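Long-range contacts in 3-oxo-tetronate kinase (Salmonella typhimurium, PDB 3DQQ), which probably phosphorylates 3-oxo-tetronate (3-dehydro-erythronate) at O4, using ATP as the phosphate donor: residues E292-A297 against E339-L344; H135-S140 against N148-S153. One frame throughout, in Å; residues are numbered along the deposited sequence.

Overall arrangement
Contacts 1 and 2 lie in different halves of the chain and share no element. Contact 1 joins helix 288-304 to helix 336-351 in the nucleotide-binding C-terminal domain. Contact 2 closes a short loop after strand 135-136 in the sugar-binding N-terminal domain. Their centres are 43 Å apart, and their nearest atoms about 22 Å. Contact 1 is mostly buried, with E292 at its exposed border, and is made by apolar groups with no hydrogen bond across it. Contact 2 is partly buried and built on a polar link, a serine hydroxyl bound to a backbone N-H, with one leucine-methionine contact beside it. Residues of contact 2 also touch the second subunit.

Contact 1 of 2, residues E292-A297 against E339-L344; sequences EAYAEA and EALFSL
L341 lays its CD1 methyl against the Y294 side chain and the backbone N of A295. Its CG stands anti to the backbone N (chi1 171°), which carries the isobutyl group out toward helix 288-304. CD1 lies 3.7 Å from Y294 CD2 and meets the ring obliquely. The same methyl is 3.6 Å from A295 N. A295 points its methyl at the facing helix. Its CB is 3.6 Å from L344 CB, and the CA atoms of A295 and L344 are the nearest pair across the segments at 6.0 Å. L344 turns the other way at its first torsion, with CG anti to the carbonyl carbon (chi1 -65°). Its CD1 reaches the backbone of E292, 4.1 Å from E292 N. The E292 side chain starts away from this seam and borders it through CG. Both leucines, one turn apart, touch the A295 methyl, L344 through CB and L341 through CD1.

The helix axes pass 8.9 Å apart and cross at -52°. Y294 OH is hydrogen-bonded to D281 N, which ties the tip of the ring to a neighbouring loop. L341 also packs on V280 and L298. On another side of helix 336-351, E339 OE1 is hydrogen-bonded to T364 OG1, a residue assigned to the ATP site by similarity. E296 has a long, weak ion pair with R348, further along helix 336-351. Between the two segments the contact is van der Waals, with no hydrogen bond. It therefore probably rests on shape: methyl and methylene groups against one another, the ring and the backbone.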
loop_
_atom_site.group_PDB
_atom_site.type_symbol
_atom_site.label_atom_id
_atom_site.label_comp_id
_atom_site.label_asym_id
_atom_site.label_seq_id
_atom_site.Cartn_x
_atom_site.Cartn_y
_atom_site.Cartn_z
ATOM N N GLU A 292 17.936 -21.935 4.356
ATOM C CA GLU A 292 17.984 -23.038 5.267
ATOM C C GLU A 292 18.918 -22.753 6.422
ATOM O O GLU A 292 18.542 -22.889 7.582
ATOM C CB GLU A 292 18.361 -24.294 4.518
ATOM C CG GLU A 292 17.107 -25.071 3.997
ATOM C CD GLU A 292 17.373 -25.887 2.689
ATOM O OE1 GLU A 292 18.378 -26.679 2.643
ATOM O OE2 GLU A 292 16.573 -25.714 1.712
ATOM N N ALA A 293 20.124 -22.297 6.116
ATOM C CA ALA A 293 21.073 -21.967 7.168
ATOM C C ALA A 293 20.577 -20.796 8.038
ATOM O O ALA A 293 20.701 -20.855 9.268
ATOM C CB ALA A 293 22.401 -21.692 6.584
ATOM N N TYR A 294 19.964 -19.782 7.418
ATOM C CA TYR A 294 19.517 -18.581 8.147
ATOM C C TYR A 294 18.380 -18.930 9.116
ATOM O O TYR A 294 18.346 -18.464 10.255
ATOM C CB TYR A 294 19.109 -17.458 7.159
ATOM C CG TYR A 294 18.914 -16.037 7.716
ATOM C CD1 TYR A 294 19.680 -15.544 8.755
ATOM C CD2 TYR A 294 17.974 -15.184 7.167
ATOM C CE1 TYR A 294 19.508 -14.244 9.239
ATOM C CE2 TYR A 294 17.794 -13.883 7.647
ATOM C CZ TYR A 294 18.572 -13.427 8.684
ATOM O OH TYR A 294 18.419 -12.144 9.165
ATOM N N ALA A 295 17.467 -19.776 8.668
ATOM C CA ALA A 295 16.411 -20.288 9.515
ATOM C C ALA A 295 17.013 -21.007 10.717
ATOM O O ALA A 295 16.624 -20.760 11.847
ATOM C CB ALA A 295 15.515 -21.214 8.713
ATOM N N GLU A 296 17.983 -21.878 10.488
ATOM C CA GLU A 296 18.699 -22.488 11.615
ATOM C C GLU A 296 19.288 -21.467 12.575
ATOM O O GLU A 296 19.156 -21.629 13.785
ATOM C CB GLU A 296 19.853 -23.365 11.150
ATOM C CG GLU A 296 19.639 -24.811 11.340
ATOM C CD GLU A 296 20.929 -25.600 11.626
ATOM O OE1 GLU A 296 20.885 -26.529 12.489
ATOM O OE2 GLU A 296 21.993 -25.317 10.991
ATOM N N ALA A 297 19.981 -20.454 12.034
ATOM C CA ALA A 297 20.700 -19.505 12.873
ATOM C C ALA A 297 19.673 -18.758 13.687
ATOM O O ALA A 297 19.863 -18.583 14.886
ATOM C CB ALA A 297 21.496 -18.560 12.060
ATOM N N GLU A 339 8.737 -15.009 3.202
ATOM C CA GLU A 339 7.773 -16.033 3.629
ATOM C C GLU A 339 8.390 -17.437 3.616
ATOM O O GLU A 339 8.196 -18.191 4.522
ATOM C CB GLU A 339 6.483 -16.005 2.796
ATOM C CG GLU A 339 5.652 -14.681 2.904
ATOM C CD GLU A 339 5.453 -14.163 4.368
ATOM O OE1 GLU A 339 4.644 -14.722 5.130
ATOM O OE2 GLU A 339 6.095 -13.175 4.784
ATOM N N ALA A 340 9.176 -17.777 2.620
ATOM C CA ALA A 340 9.852 -19.052 2.614
ATOM C C ALA A 340 10.721 -19.202 3.857
ATOM O O ALA A 340 10.835 -20.304 4.408
ATOM C CB ALA A 340 10.686 -19.208 1.347
ATOM N N LEU A 341 11.352 -18.115 4.304
ATOM C CA LEU A 341 12.200 -18.198 5.494
ATOM C C LEU A 341 11.337 -18.507 6.713
ATOM O O LEU A 341 11.651 -19.452 7.458
ATOM C CB LEU A 341 13.006 -16.930 5.754
ATOM C CG LEU A 341 13.733 -16.927 7.104
ATOM C CD1 LEU A 341 15.131 -17.550 7.004
ATOM C CD2 LEU A 341 13.771 -15.544 7.666
ATOM N N PHE A 342 10.274 -17.723 6.909
ATOM C CA PHE A 342 9.373 -17.930 8.044
ATOM C C PHE A 342 8.836 -19.358 8.110
ATOM O O PHE A 342 8.636 -19.951 9.188
ATOM C CB PHE A 342 8.199 -16.955 7.991
ATOM C CG PHE A 342 8.494 -15.629 8.611
ATOM C CD1 PHE A 342 8.904 -15.540 9.920
ATOM C CD2 PHE A 342 8.357 -14.464 7.896
ATOM C CE1 PHE A 342 9.177 -14.305 10.507
ATOM C CE2 PHE A 342 8.630 -13.219 8.490
ATOM C CZ PHE A 342 9.041 -13.157 9.798
ATOM N N SER A 343 8.605 -19.914 6.939
ATOM C CA SER A 343 8.168 -21.287 6.850
ATOM C C SER A 343 9.142 -22.253 7.525
ATOM O O SER A 343 8.740 -23.014 8.399
ATOM C CB SER A 343 8.009 -21.667 5.399
ATOM O OG SER A 343 7.564 -22.973 5.361
ATOM N N LEU A 344 10.407 -22.215 7.109
ATOM C CA LEU A 344 11.431 -23.036 7.703
ATOM C C LEU A 344 11.668 -22.731 9.193
ATOM O O LEU A 344 11.999 -23.622 9.999
ATOM C CB LEU A 344 12.738 -22.817 6.981
ATOM C CG LEU A 344 12.805 -23.236 5.525
ATOM C CD1 LEU A 344 13.917 -22.443 4.805
ATOM C CD2 LEU A 344 13.013 -24.748 5.446
#

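Contact 2 of 2, residues H135-S140 against N148-S153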
loop_
_atom_site.group_PDB
_atom_site.type_symbol
_atom_site.label_atom_id
_atom_site.label_comp_id
_atom_site.label_asym_id
_atom_site.label_seq_id
_atom_site.Cartn_x
_atom_site.Cartn_y
_atom_site.Cartn_z
ATOM N N HIS A 135 -22.667 6.068 6.393
ATOM C CA HIS A 135 -23.025 6.181 5.005
ATOM C C HIS A 135 -23.463 4.856 4.422
ATOM O O HIS A 135 -23.045 3.794 4.897
ATOM C CB HIS A 135 -21.823 6.664 4.238
ATOM C CG HIS A 135 -21.297 7.982 4.718
ATOM N ND1 HIS A 135 -21.933 9.182 4.454
ATOM C CD2 HIS A 135 -20.209 8.285 5.463
ATOM C CE1 HIS A 135 -21.261 10.168 5.022
ATOM N NE2 HIS A 135 -20.208 9.650 5.634
ATOM N N LEU A 136 -24.311 4.925 3.392
ATOM C CA LEU A 136 -24.624 3.763 2.542
ATOM C C LEU A 136 -23.359 3.100 1.992
ATOM O O LEU A 136 -22.392 3.783 1.647
ATOM C CB LEU A 136 -25.514 4.180 1.368
ATOM C CG LEU A 136 -26.967 4.585 1.632
ATOM C CD1 LEU A 136 -27.491 5.246 0.374
ATOM C CD2 LEU A 136 -27.860 3.399 2.067
ATOM N N LEU A 137 -23.371 1.774 1.930
ATOM C CA LEU A 137 -22.314 0.994 1.289
ATOM C C LEU A 137 -21.668 1.701 0.123
ATOM O O LEU A 137 -20.449 1.823 0.071
ATOM C CB LEU A 137 -22.883 -0.293 0.688
ATOM C CG LEU A 137 -22.126 -1.621 0.786
ATOM C CD1 LEU A 137 -22.539 -2.510 -0.371
ATOM C CD2 LEU A 137 -20.666 -1.495 0.888
ATOM N N ALA A 138 -22.493 2.140 -0.827
ATOM C CA ALA A 138 -21.966 2.604 -2.079
ATOM C C ALA A 138 -21.387 4.007 -1.943
ATOM O O ALA A 138 -20.756 4.486 -2.857
ATOM C CB ALA A 138 -23.014 2.539 -3.166
ATOM N N GLU A 139 -21.545 4.653 -0.797
ATOM C CA GLU A 139 -20.928 5.958 -0.580
ATOM C C GLU A 139 -19.839 5.850 0.470
ATOM O O GLU A 139 -19.507 6.850 1.122
ATOM C CB GLU A 139 -21.985 7.005 -0.119
ATOM C CG GLU A 139 -23.269 6.961 -0.925
ATOM C CD GLU A 139 -24.302 8.035 -0.579
ATOM O OE1 GLU A 139 -24.233 8.701 0.479
ATOM O OE2 GLU A 139 -25.223 8.191 -1.404
ATOM N N SER A 140 -19.304 4.656 0.658
ATOM C CA SER A 140 -18.221 4.397 1.619
ATOM C C SER A 140 -17.019 3.939 0.869
ATOM O O SER A 140 -17.069 3.796 -0.350
ATOM C CB SER A 140 -18.631 3.267 2.592
ATOM O OG SER A 140 -18.610 1.977 1.943
ATOM N N ASN A 148 -13.916 -6.368 -5.300
ATOM C CA ASN A 148 -15.364 -6.307 -5.442
ATOM C C ASN A 148 -15.931 -4.953 -5.041
ATOM O O ASN A 148 -16.539 -4.818 -3.988
ATOM C CB ASN A 148 -16.037 -7.472 -4.697
ATOM C CG ASN A 148 -15.376 -7.793 -3.405
ATOM O OD1 ASN A 148 -15.400 -6.978 -2.482
ATOM N ND2 ASN A 148 -14.768 -8.984 -3.322
ATOM N N PRO A 149 -15.772 -3.959 -5.935
ATOM C CA PRO A 149 -16.273 -2.608 -5.670
ATOM C C PRO A 149 -17.796 -2.661 -5.595
ATOM O O PRO A 149 -18.428 -3.283 -6.430
ATOM C CB PRO A 149 -15.827 -1.809 -6.917
ATOM C CG PRO A 149 -15.683 -2.852 -8.020
ATOM C CD PRO A 149 -15.186 -4.081 -7.297
ATOM N N MET A 150 -18.371 -1.987 -4.607
ATOM C CA MET A 150 -19.790 -2.092 -4.335
ATOM C C MET A 150 -20.432 -0.736 -4.639
ATOM O O MET A 150 -20.262 0.224 -3.900
ATOM C CB MET A 150 -19.998 -2.499 -2.882
ATOM C CG MET A 150 -19.235 -3.728 -2.447
ATOM S SD MET A 150 -19.584 -5.370 -3.225
ATOM C CE MET A 150 -21.294 -5.571 -2.607
ATOM N N THR A 151 -21.163 -0.654 -5.743
ATOM C CA THR A 151 -21.741 0.607 -6.172
ATOM C C THR A 151 -23.285 0.657 -5.994
ATOM O O THR A 151 -23.944 1.491 -6.563
ATOM C CB THR A 151 -21.337 0.870 -7.647
ATOM O OG1 THR A 151 -22.050 -0.020 -8.511
ATOM C CG2 THR A 151 -19.802 0.710 -7.864
ATOM N N ASP A 152 -23.856 -0.221 -5.181
ATOM C CA ASP A 152 -25.290 -0.227 -4.871
ATOM C C ASP A 152 -25.382 -0.737 -3.426
ATOM O O ASP A 152 -24.608 -1.591 -3.042
ATOM C CB ASP A 152 -26.020 -1.096 -5.878
ATOM C CG ASP A 152 -27.543 -1.150 -5.682
ATOM O OD1 ASP A 152 -28.162 -0.436 -4.842
ATOM O OD2 ASP A 152 -28.165 -1.973 -6.413
ATOM N N SER A 153 -26.289 -0.196 -2.633
ATOM C CA SER A 153 -26.374 -0.456 -1.233
ATOM C C SER A 153 -27.596 -1.273 -0.884
ATOM O O SER A 153 -27.759 -1.639 0.280
ATOM C CB SER A 153 -26.416 0.870 -0.450
ATOM O OG SER A 153 -25.408 1.774 -0.907
#
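S153 OG accepts the one hydrogen bond between 135-140 and 148-153. A138 N donates to it over 2.9 Å, and the bond is fairly straight, 160° at the hydrogen. The S153 hydroxyl is brought there by a first torsion of -47°, with OG anti to the carbonyl carbon. Carbon atoms lie beside the oxygen: L136 CB is 3.3 Å from S153 OG, and the CB atoms of L137 and A138 are also near. A138 faces the backbone of 148-153. Its methyl meets the backbone at T151 C (3.4 Å), and its CA makes a CA-H...O contact of 3.4 Å with M150 O. L137 crosses M150 obliquely. Its CD1 is 3.6 Å from M150 CB and 3.5 Å from D152 O. M150 is bent at chi2 and chi3, which brings its CE back to the same L137 methyl.

Further out, the 135-140 turn is held by its own bonds. E139 N donates a hydrogen bond of 2.7 Å to L136 O. L137 O accepts from both S140 N and S140 OG, the hydroxyl lying in the carbonyl plane on a lone pair. L137 and S153 each have a backbone hydrogen bond to L130, so strand 129-132 places both sides. D152 OD2 forms a salt bridge with R157, and OD1 is hydrogen-bonded to Y154 N near the start of helix 155-160, while L158 of that helix covers L137 and M150. H135 and E139 pack on A283 and L286 of the second subunit. Together these contacts close a loop that links the edge of a three-stranded antiparallel sheet to the next helix of the sugar-binding domain.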